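Local coordinates for protein serine-threonine phosphatase 2C (Toxoplasma gondii, PDB 2I44) that probably removes phosphate from phosphoserine and phosphothreonine residues of proteins as a metal-dependent PP2C-family phosphatase, and binds calcium ions in this crystal form, at residues A[71-85]-A[111-124]. Sequence-based numbering, arbitrary orientation.
Sequences VKDLVVPQLISSPAW and QAVDDMYKNADNEL
Gln78 fits as a knob into the hole formed by Met116, Asn119, Ala120 and Glu123 of the facing helix. Its CG, anti to the carbonyl carbon (chi1 -75°), rests 3.8 Å from Ala120 CA, and the bend at chi2 swings the amide into a span from Asn119 CB to Glu123. There Gln78 NE2 donates to Glu123 OE1 at 2.6 Å, with the acceptor in the amide plane and met nearly along its C-O bond; the amide and carboxylate planes are 68° apart. The Glu123 side chain, extended beyond CG, crosses Leu74 at a slant, bringing OE2 3.2 Å from Leu74 CD2.

On the buried side, the extended chi1 and chi2 of Met116, a selenomethionine, carry SE to 3.7 Å from Leu79 CB and 3.9 Å from Val75 CB; the bend at chi3 turns only CE. Toward the ends, Val71 packs on Leu124, and Ala84 CB meets Ala112 CB at 4.0 Å. Ala112 CB also touches the ring edge of Trp85 near CE3.

Ser82 OG donates to the anti side of Asp115 OD2 at 3.2 Å and, as N-cap of helix 83-92, accepts from Trp85 N. In the second shell, Gln111 NE2 approaches Asp115 OD1 from above the carboxylate plane, giving this carboxylate a second donor.

Phe55 of strand 53-62 touches Val75 and Met116, while Thr142 touches Met116 and Val144 touches Leu79, both from strand 137-146. The helices run obliquely, closer to antiparallel than parallel (129° between the axes of the short segments, 8.1 Å at closest approach), consistent with the helix layer that covers one sheet of the PP2C alpha-beta-beta-alpha sandwich.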
ATOM      1  N   VAL A  71       5.912  -2.630  10.177  1.00 19.11           N
ATOM      2  CA  VAL A  71       6.225  -1.734   9.070  1.00 18.32           C
ATOM      3  C   VAL A  71       5.383  -0.466   9.102  1.00 17.67           C
ATOM      4  O   VAL A  71       5.834   0.591   8.664  1.00 18.60           O
ATOM      5  CB  VAL A  71       6.053  -2.439   7.689  1.00 19.26           C
ATOM      6  CG1 VAL A  71       4.629  -2.289   7.182  1.00 17.22           C
ATOM      7  CG2 VAL A  71       7.059  -1.878   6.689  1.00 19.02           C
ATOM      8  N   LYS A  72       4.172  -0.561   9.644  1.00 16.11           N
ATOM      9  CA  LYS A  72       3.280   0.591   9.704  1.00 17.61           C
ATOM     10  C   LYS A  72       3.836   1.736  10.546  1.00 17.55           C
ATOM     11  O   LYS A  72       3.491   2.893  10.323  1.00 18.38           O
ATOM     12  CB  LYS A  72       1.915   0.194  10.268  1.00 17.81           C
ATOM     13  CG  LYS A  72       1.863   0.250  11.777  1.00 19.92           C
ATOM     14  CD  LYS A  72       0.528  -0.171  12.319  1.00 20.97           C
ATOM     15  CE  LYS A  72       0.537  -0.087  13.837  1.00 25.64           C
ATOM     16  NZ  LYS A  72      -0.728  -0.596  14.412  1.00 29.33           N
ATOM     17  N   ASP A  73       4.678   1.412  11.522  1.00 19.28           N
ATOM     18  CA  ASP A  73       5.261   2.424  12.395  1.00 21.00           C
ATOM     19  C   ASP A  73       6.652   2.828  11.916  1.00 20.21           C
ATOM     20  O   ASP A  73       7.286   3.705  12.499  1.00 18.89           O
ATOM     21  CB  ASP A  73       5.358   1.907  13.842  1.00 21.44           C
ATOM     22  CG  ASP A  73       4.024   1.392  14.385  1.00 22.62           C
ATOM     23  OD1 ASP A  73       3.013   2.127  14.334  1.00 24.00           O
ATOM     24  OD2 ASP A  73       3.994   0.246  14.876  1.00 23.73           O
ATOM     25  N   LEU A  74       7.127   2.190  10.853  1.00 19.31           N
ATOM     26  CA  LEU A  74       8.450   2.499  10.328  1.00 19.39           C
ATOM     27  C   LEU A  74       8.463   3.427   9.118  1.00 18.89           C
ATOM     28  O   LEU A  74       9.440   4.143   8.894  1.00 18.50           O
ATOM     29  CB  LEU A  74       9.180   1.206   9.955  1.00 19.65           C
ATOM     30  CG  LEU A  74       9.391   0.158  11.053  1.00 22.44           C
ATOM     31  CD1 LEU A  74      10.111  -1.059  10.462  1.00 19.85           C
ATOM     32  CD2 LEU A  74      10.203   0.757  12.199  1.00 20.93           C
ATOM     33  N   VAL A  75       7.389   3.414   8.335  1.00 19.72           N
ATOM     34  CA  VAL A  75       7.327   4.230   7.127  1.00 19.84           C
ATOM     35  C   VAL A  75       7.441   5.741   7.286  1.00 18.52           C
ATOM     36  O   VAL A  75       8.220   6.371   6.575  1.00 17.95           O
ATOM     37  CB  VAL A  75       6.050   3.915   6.295  1.00 21.10           C
ATOM     38  CG1 VAL A  75       6.157   2.513   5.713  1.00 21.37           C
ATOM     39  CG2 VAL A  75       4.808   4.029   7.162  1.00 21.15           C
ATOM     40  N   VAL A  76       6.685   6.341   8.199  1.00 17.11           N
ATOM     41  CA  VAL A  76       6.784   7.785   8.351  1.00 17.52           C
ATOM     42  C   VAL A  76       8.164   8.192   8.885  1.00 18.61           C
ATOM     43  O   VAL A  76       8.809   9.089   8.328  1.00 17.90           O
ATOM     44  CB  VAL A  76       5.636   8.340   9.237  1.00 18.40           C
ATOM     45  CG1 VAL A  76       5.858   9.810   9.537  1.00 17.16           C
ATOM     46  CG2 VAL A  76       4.310   8.182   8.497  1.00 19.50           C
ATOM     47  N   PRO A  77       8.652   7.530   9.950  1.00 19.49           N
ATOM     48  CA  PRO A  77       9.975   7.906  10.465  1.00 20.52           C
ATOM     49  C   PRO A  77      11.070   7.758   9.401  1.00 21.63           C
ATOM     50  O   PRO A  77      11.911   8.646   9.235  1.00 23.00           O
ATOM     51  CB  PRO A  77      10.168   6.954  11.641  1.00 20.24           C
ATOM     52  CG  PRO A  77       8.762   6.771  12.136  1.00 22.38           C
ATOM     53  CD  PRO A  77       8.000   6.562  10.849  1.00 19.01           C
ATOM     54  N   GLN A  78      11.055   6.647   8.674  1.00 21.04           N
ATOM     55  CA  GLN A  78      12.055   6.428   7.636  1.00 22.65           C
ATOM     56  C   GLN A  78      11.911   7.445   6.505  1.00 25.32           C
ATOM     57  O   GLN A  78      12.904   7.918   5.952  1.00 26.39           O
ATOM     58  CB  GLN A  78      11.935   5.011   7.066  1.00 21.41           C
ATOM     59  CG  GLN A  78      12.473   3.911   7.971  1.00 20.81           C
ATOM     60  CD  GLN A  78      13.976   4.017   8.207  1.00 21.25           C
ATOM     61  OE1 GLN A  78      14.680   4.740   7.502  1.00 21.92           O
ATOM     62  NE2 GLN A  78      14.474   3.280   9.192  1.00 21.50           N
ATOM     63  N   LEU A  79      10.671   7.778   6.162  1.00 25.05           N
ATOM     64  CA  LEU A  79      10.420   8.735   5.091  1.00 25.80           C
ATOM     65  C   LEU A  79      11.061  10.087   5.377  1.00 26.06           C
ATOM     66  O   LEU A  79      11.856  10.584   4.583  1.00 28.06           O
ATOM     67  CB  LEU A  79       8.913   8.933   4.885  1.00 25.52           C
ATOM     68  CG  LEU A  79       8.518  10.068   3.937  1.00 26.49           C
ATOM     69  CD1 LEU A  79       9.025   9.763   2.533  1.00 27.83           C
ATOM     70  CD2 LEU A  79       7.008  10.231   3.925  1.00 28.61           C
ATOM     71  N   ILE A  80      10.724  10.672   6.520  1.00 25.87           N
ATOM     72  CA  ILE A  80      11.247  11.980   6.862  1.00 27.68           C
ATOM     73  C   ILE A  80      12.726  12.008   7.265  1.00 28.07           C
ATOM     74  O   ILE A  80      13.312  13.080   7.373  1.00 28.95           O
ATOM     75  CB  ILE A  80      10.380  12.650   7.956  1.00 28.19           C
ATOM     76  CG1 ILE A  80      10.459  11.863   9.258  1.00 28.13           C
ATOM     77  CG2 ILE A  80       8.927  12.727   7.484  1.00 26.74           C
ATOM     78  CD1 ILE A  80       9.560  12.421  10.347  1.00 28.30           C
ATOM     79  N   SER A  81      13.327  10.843   7.483  1.00 27.41           N
ATOM     80  CA  SER A  81      14.742  10.783   7.834  1.00 28.48           C
ATOM     81  C   SER A  81      15.546  10.773   6.543  1.00 29.55           C
ATOM     82  O   SER A  81      16.772  10.847   6.554  1.00 28.64           O
ATOM     83  CB  SER A  81      15.052   9.514   8.628  1.00 30.70           C
ATOM     84  OG  SER A  81      14.362   9.508   9.866  1.00 32.59           O
ATOM     85  N   SER A  82      14.836  10.677   5.425  1.00 31.47           N
ATOM     86  CA  SER A  82      15.467  10.645   4.113  1.00 32.39           C
ATOM     87  C   SER A  82      16.123  11.965   3.713  1.00 33.95           C
ATOM     88  O   SER A  82      15.490  13.020   3.743  1.00 33.66           O
ATOM     89  CB  SER A  82      14.434  10.278   3.055  1.00 32.49           C
ATOM     90  OG  SER A  82      14.920  10.529   1.749  1.00 33.91           O
ATOM     91  N   PRO A  83      17.411  11.921   3.334  1.00 34.40           N
ATOM     92  CA  PRO A  83      18.086  13.155   2.932  1.00 33.33           C
ATOM     93  C   PRO A  83      17.287  13.760   1.784  1.00 32.51           C
ATOM     94  O   PRO A  83      17.257  14.974   1.599  1.00 30.93           O
ATOM     95  CB  PRO A  83      19.459  12.660   2.491  1.00 34.46           C
ATOM     96  CG  PRO A  83      19.697  11.505   3.432  1.00 36.28           C
ATOM     97  CD  PRO A  83      18.357  10.791   3.384  1.00 35.42           C
ATOM     98  N   ALA A  84      16.630  12.884   1.027  1.00 30.14           N
ATOM     99  CA  ALA A  84      15.808  13.292  -0.101  1.00 28.61           C
ATOM    100  C   ALA A  84      14.611  14.082   0.414  1.00 27.44           C
ATOM    101  O   ALA A  84      14.159  15.036  -0.221  1.00 28.74           O
ATOM    102  CB  ALA A  84      15.338  12.061  -0.871  1.00 29.58           C
ATOM    103  N   TRP A  85      14.095  13.675   1.569  1.00 25.41           N
ATOM    104  CA  TRP A  85      12.960  14.364   2.157  1.00 26.28           C
ATOM    105  C   TRP A  85      13.404  15.677   2.794  1.00 27.15           C
ATOM    106  O   TRP A  85      12.645  16.643   2.831  1.00 26.27           O
ATOM    107  CB  TRP A  85      12.266  13.479   3.196  1.00 23.68           C
ATOM    108  CG  TRP A  85      11.033  14.118   3.752  1.00 22.90           C
ATOM    109  CD1 TRP A  85      10.904  14.730   4.963  1.00 21.41           C
ATOM    110  CD2 TRP A  85       9.763  14.251   3.098  1.00 23.00           C
ATOM    111  NE1 TRP A  85       9.634  15.239   5.109  1.00 22.38           N
ATOM    112  CE2 TRP A  85       8.912  14.958   3.980  1.00 21.94           C
ATOM    113  CE3 TRP A  85       9.262  13.845   1.852  1.00 20.88           C
ATOM    114  CZ2 TRP A  85       7.587  15.266   3.658  1.00 21.61           C
ATOM    115  CZ3 TRP A  85       7.942  14.153   1.530  1.00 22.29           C
ATOM    116  CH2 TRP A  85       7.120  14.856   2.434  1.00 23.46           C
ATOM    117  N   GLN A 111      12.287   9.948  -5.212  1.00 20.09           N
ATOM    118  CA  GLN A 111      13.472   9.472  -4.511  1.00 20.30           C
ATOM    119  C   GLN A 111      13.239   9.236  -3.019  1.00 18.71           C
ATOM    120  O   GLN A 111      13.743   8.266  -2.451  1.00 19.35           O
ATOM    121  CB  GLN A 111      14.620  10.470  -4.700  1.00 21.35           C
ATOM    122  CG  GLN A 111      15.922  10.045  -4.054  1.00 22.67           C
ATOM    123  CD  GLN A 111      16.476   8.771  -4.660  1.00 24.66           C
ATOM    124  OE1 GLN A 111      16.698   8.693  -5.872  1.00 28.78           O
ATOM    125  NE2 GLN A 111      16.703   7.766  -3.822  1.00 24.49           N
ATOM    126  N   ALA A 112      12.483  10.120  -2.378  1.00 19.35           N
ATOM    127  CA  ALA A 112      12.213   9.971  -0.950  1.00 17.68           C
ATOM    128  C   ALA A 112      11.378   8.720  -0.669  1.00 17.34           C
ATOM    129  O   ALA A 112      11.622   8.004   0.301  1.00 16.62           O
ATOM    130  CB  ALA A 112      11.491  11.212  -0.417  1.00 19.61           C
ATOM    131  N   VAL A 113      10.382   8.470  -1.508  1.00 15.40           N
ATOM    132  CA  VAL A 113       9.526   7.302  -1.326  1.00 16.22           C
ATOM    133  C   VAL A 113      10.373   6.056  -1.541  1.00 15.58           C
ATOM    134  O   VAL A 113      10.237   5.068  -0.827  1.00 16.07           O
ATOM    135  CB  VAL A 113       8.336   7.327  -2.312  1.00 15.48           C
ATOM    136  CG1 VAL A 113       7.558   6.015  -2.255  1.00 13.16           C
ATOM    137  CG2 VAL A 113       7.414   8.485  -1.959  1.00 16.31           C
ATOM    138  N   ASP A 114      11.269   6.118  -2.517  1.00 16.95           N
ATOM    139  CA  ASP A 114      12.136   4.988  -2.796  1.00 19.65           C
ATOM    140  C   ASP A 114      13.000   4.696  -1.571  1.00 17.86           C
ATOM    141  O   ASP A 114      13.149   3.539  -1.165  1.00 15.48           O
ATOM    142  CB  ASP A 114      13.030   5.279  -4.002  1.00 20.59           C
ATOM    143  CG  ASP A 114      13.626   4.017  -4.587  1.00 25.70           C
ATOM    144  OD1 ASP A 114      12.869   3.253  -5.218  1.00 26.81           O
ATOM    145  OD2 ASP A 114      14.839   3.775  -4.406  1.00 25.36           O
ATOM    146  N   ASP A 115      13.571   5.750  -0.991  1.00 18.14           N
ATOM    147  CA  ASP A 115      14.417   5.615   0.195  1.00 18.01           C
ATOM    148  C   ASP A 115      13.618   5.042   1.356  1.00 16.93           C
ATOM    149  O   ASP A 115      14.109   4.200   2.105  1.00 15.36           O
ATOM    150  CB  ASP A 115      14.983   6.973   0.607  1.00 21.23           C
ATOM    151  CG  ASP A 115      16.114   7.426  -0.286  1.00 24.68           C
ATOM    152  OD1 ASP A 115      16.455   6.686  -1.230  1.00 26.79           O
ATOM    153  OD2 ASP A 115      16.665   8.526  -0.045  1.00 29.02           O
HETATM  154  N   MSE A 116      12.386   5.517   1.502  1.00 17.37           N
HETATM  155  CA  MSE A 116      11.513   5.048   2.572  1.00 18.75           C
HETATM  156  C   MSE A 116      11.307   3.535   2.513  1.00 18.47           C
HETATM  157  O   MSE A 116      11.487   2.828   3.508  1.00 16.40           O
HETATM  158  CB  MSE A 116      10.153   5.742   2.481  1.00 21.27           C
HETATM  159  CG  MSE A 116       9.122   5.215   3.472  1.00 24.51           C
HETATM  160 SE   MSE A 116       7.336   5.977   3.215  1.00 37.76          SE
HETATM  161  CE  MSE A 116       6.694   4.765   1.864  1.00 29.09           C
ATOM    162  N   TYR A 117      10.932   3.045   1.337  1.00 16.98           N
ATOM    163  CA  TYR A 117      10.691   1.622   1.157  1.00 17.70           C
ATOM    164  C   TYR A 117      11.899   0.767   1.507  1.00 17.33           C
ATOM    165  O   TYR A 117      11.811  -0.122   2.349  1.00 15.43           O
ATOM    166  CB  TYR A 117      10.247   1.341  -0.282  1.00 18.03           C
ATOM    167  CG  TYR A 117       8.745   1.411  -0.452  1.00 17.78           C
ATOM    168  CD1 TYR A 117       7.936   0.316  -0.139  1.00 16.81           C
ATOM    169  CD2 TYR A 117       8.122   2.595  -0.859  1.00 17.45           C
ATOM    170  CE1 TYR A 117       6.542   0.399  -0.226  1.00 17.77           C
ATOM    171  CE2 TYR A 117       6.731   2.687  -0.945  1.00 17.19           C
ATOM    172  CZ  TYR A 117       5.948   1.586  -0.627  1.00 17.68           C
ATOM    173  OH  TYR A 117       4.577   1.672  -0.728  1.00 14.94           O
ATOM    174  N   LYS A 118      13.027   1.046   0.871  1.00 18.85           N
ATOM    175  CA  LYS A 118      14.236   0.275   1.115  1.00 18.34           C
ATOM    176  C   LYS A 118      14.751   0.368   2.545  1.00 18.65           C
ATOM    177  O   LYS A 118      15.175  -0.635   3.110  1.00 17.14           O
ATOM    178  CB  LYS A 118      15.321   0.689   0.121  1.00 22.20           C
ATOM    179  CG  LYS A 118      14.986   0.301  -1.315  1.00 24.12           C
ATOM    180  CD  LYS A 118      15.895   0.984  -2.314  1.00 26.13           C
ATOM    181  CE  LYS A 118      15.554   0.582  -3.735  1.00 26.34           C
ATOM    182  NZ  LYS A 118      16.173   1.496  -4.734  1.00 27.87           N
ATOM    183  N   ASN A 119      14.701   1.558   3.139  1.00 19.79           N
ATOM    184  CA  ASN A 119      15.182   1.720   4.509  1.00 18.93           C
ATOM    185  C   ASN A 119      14.221   1.103   5.515  1.00 19.62           C
ATOM    186  O   ASN A 119      14.643   0.503   6.509  1.00 18.12           O
ATOM    187  CB  ASN A 119      15.415   3.201   4.833  1.00 18.67           C
ATOM    188  CG  ASN A 119      16.578   3.783   4.055  1.00 20.08           C
ATOM    189  OD1 ASN A 119      17.522   3.071   3.714  1.00 17.74           O
ATOM    190  ND2 ASN A 119      16.522   5.082   3.781  1.00 16.94           N
ATOM    191  N   ALA A 120      12.925   1.240   5.257  1.00 17.82           N
ATOM    192  CA  ALA A 120      11.943   0.658   6.157  1.00 16.19           C
ATOM    193  C   ALA A 120      12.033  -0.859   6.079  1.00 15.43           C
ATOM    194  O   ALA A 120      11.837  -1.548   7.077  1.00 16.11           O
ATOM    195  CB  ALA A 120      10.549   1.121   5.791  1.00 16.16           C
ATOM    196  N   ASP A 121      12.338  -1.392   4.901  1.00 14.90           N
ATOM    197  CA  ASP A 121      12.424  -2.842   4.792  1.00 16.37           C
ATOM    198  C   ASP A 121      13.683  -3.385   5.448  1.00 15.78           C
ATOM    199  O   ASP A 121      13.653  -4.448   6.061  1.00 16.06           O
ATOM    200  CB  ASP A 121      12.363  -3.317   3.340  1.00 14.88           C
ATOM    201  CG  ASP A 121      12.157  -4.823   3.243  1.00 16.03           C
ATOM    202  OD1 ASP A 121      11.195  -5.326   3.870  1.00 15.86           O
ATOM    203  OD2 ASP A 121      12.949  -5.503   2.557  1.00 17.15           O
ATOM    204  N   ASN A 122      14.793  -2.664   5.321  1.00 17.78           N
ATOM    205  CA  ASN A 122      16.034  -3.122   5.941  1.00 19.09           C
ATOM    206  C   ASN A 122      15.825  -3.215   7.443  1.00 18.29           C
ATOM    207  O   ASN A 122      16.203  -4.200   8.071  1.00 20.22           O
ATOM    208  CB  ASN A 122      17.198  -2.166   5.639  1.00 18.69           C
ATOM    209  CG  ASN A 122      17.613  -2.198   4.186  1.00 20.59           C
ATOM    210  OD1 ASN A 122      17.381  -3.185   3.484  1.00 20.18           O
ATOM    211  ND2 ASN A 122      18.246  -1.123   3.728  1.00 21.63           N
ATOM    212  N   GLU A 123      15.196  -2.197   8.016  1.00 18.56           N
ATOM    213  CA  GLU A 123      14.954  -2.178   9.450  1.00 20.57           C
ATOM    214  C   GLU A 123      13.990  -3.292   9.860  1.00 19.47           C
ATOM    215  O   GLU A 123      14.186  -3.952  10.882  1.00 16.22           O
ATOM    216  CB  GLU A 123      14.389  -0.825   9.876  1.00 22.59           C
ATOM    217  CG  GLU A 123      14.471  -0.595  11.376  1.00 28.76           C
ATOM    218  CD  GLU A 123      13.724   0.645  11.814  1.00 30.66           C
ATOM    219  OE1 GLU A 123      13.599   1.582  10.993  1.00 32.09           O
ATOM    220  OE2 GLU A 123      13.274   0.687  12.979  1.00 31.02           O
ATOM    221  N   LEU A 124      12.949  -3.495   9.062  1.00 18.21           N
ATOM    222  CA  LEU A 124      11.978  -4.544   9.354  1.00 18.95           C
ATOM    223  C   LEU A 124      12.646  -5.929   9.310  1.00 18.27           C
ATOM    224  O   LEU A 124      12.479  -6.739  10.225  1.00 17.76           O
ATOM    225  CB  LEU A 124      10.820  -4.497   8.349  1.00 18.76           C
ATOM    226  CG  LEU A 124       9.731  -5.559   8.532  1.00 21.66           C
ATOM    227  CD1 LEU A 124       9.055  -5.371   9.883  1.00 19.81           C
ATOM    228  CD2 LEU A 124       8.705  -5.458   7.407  1.00 19.66           C
TER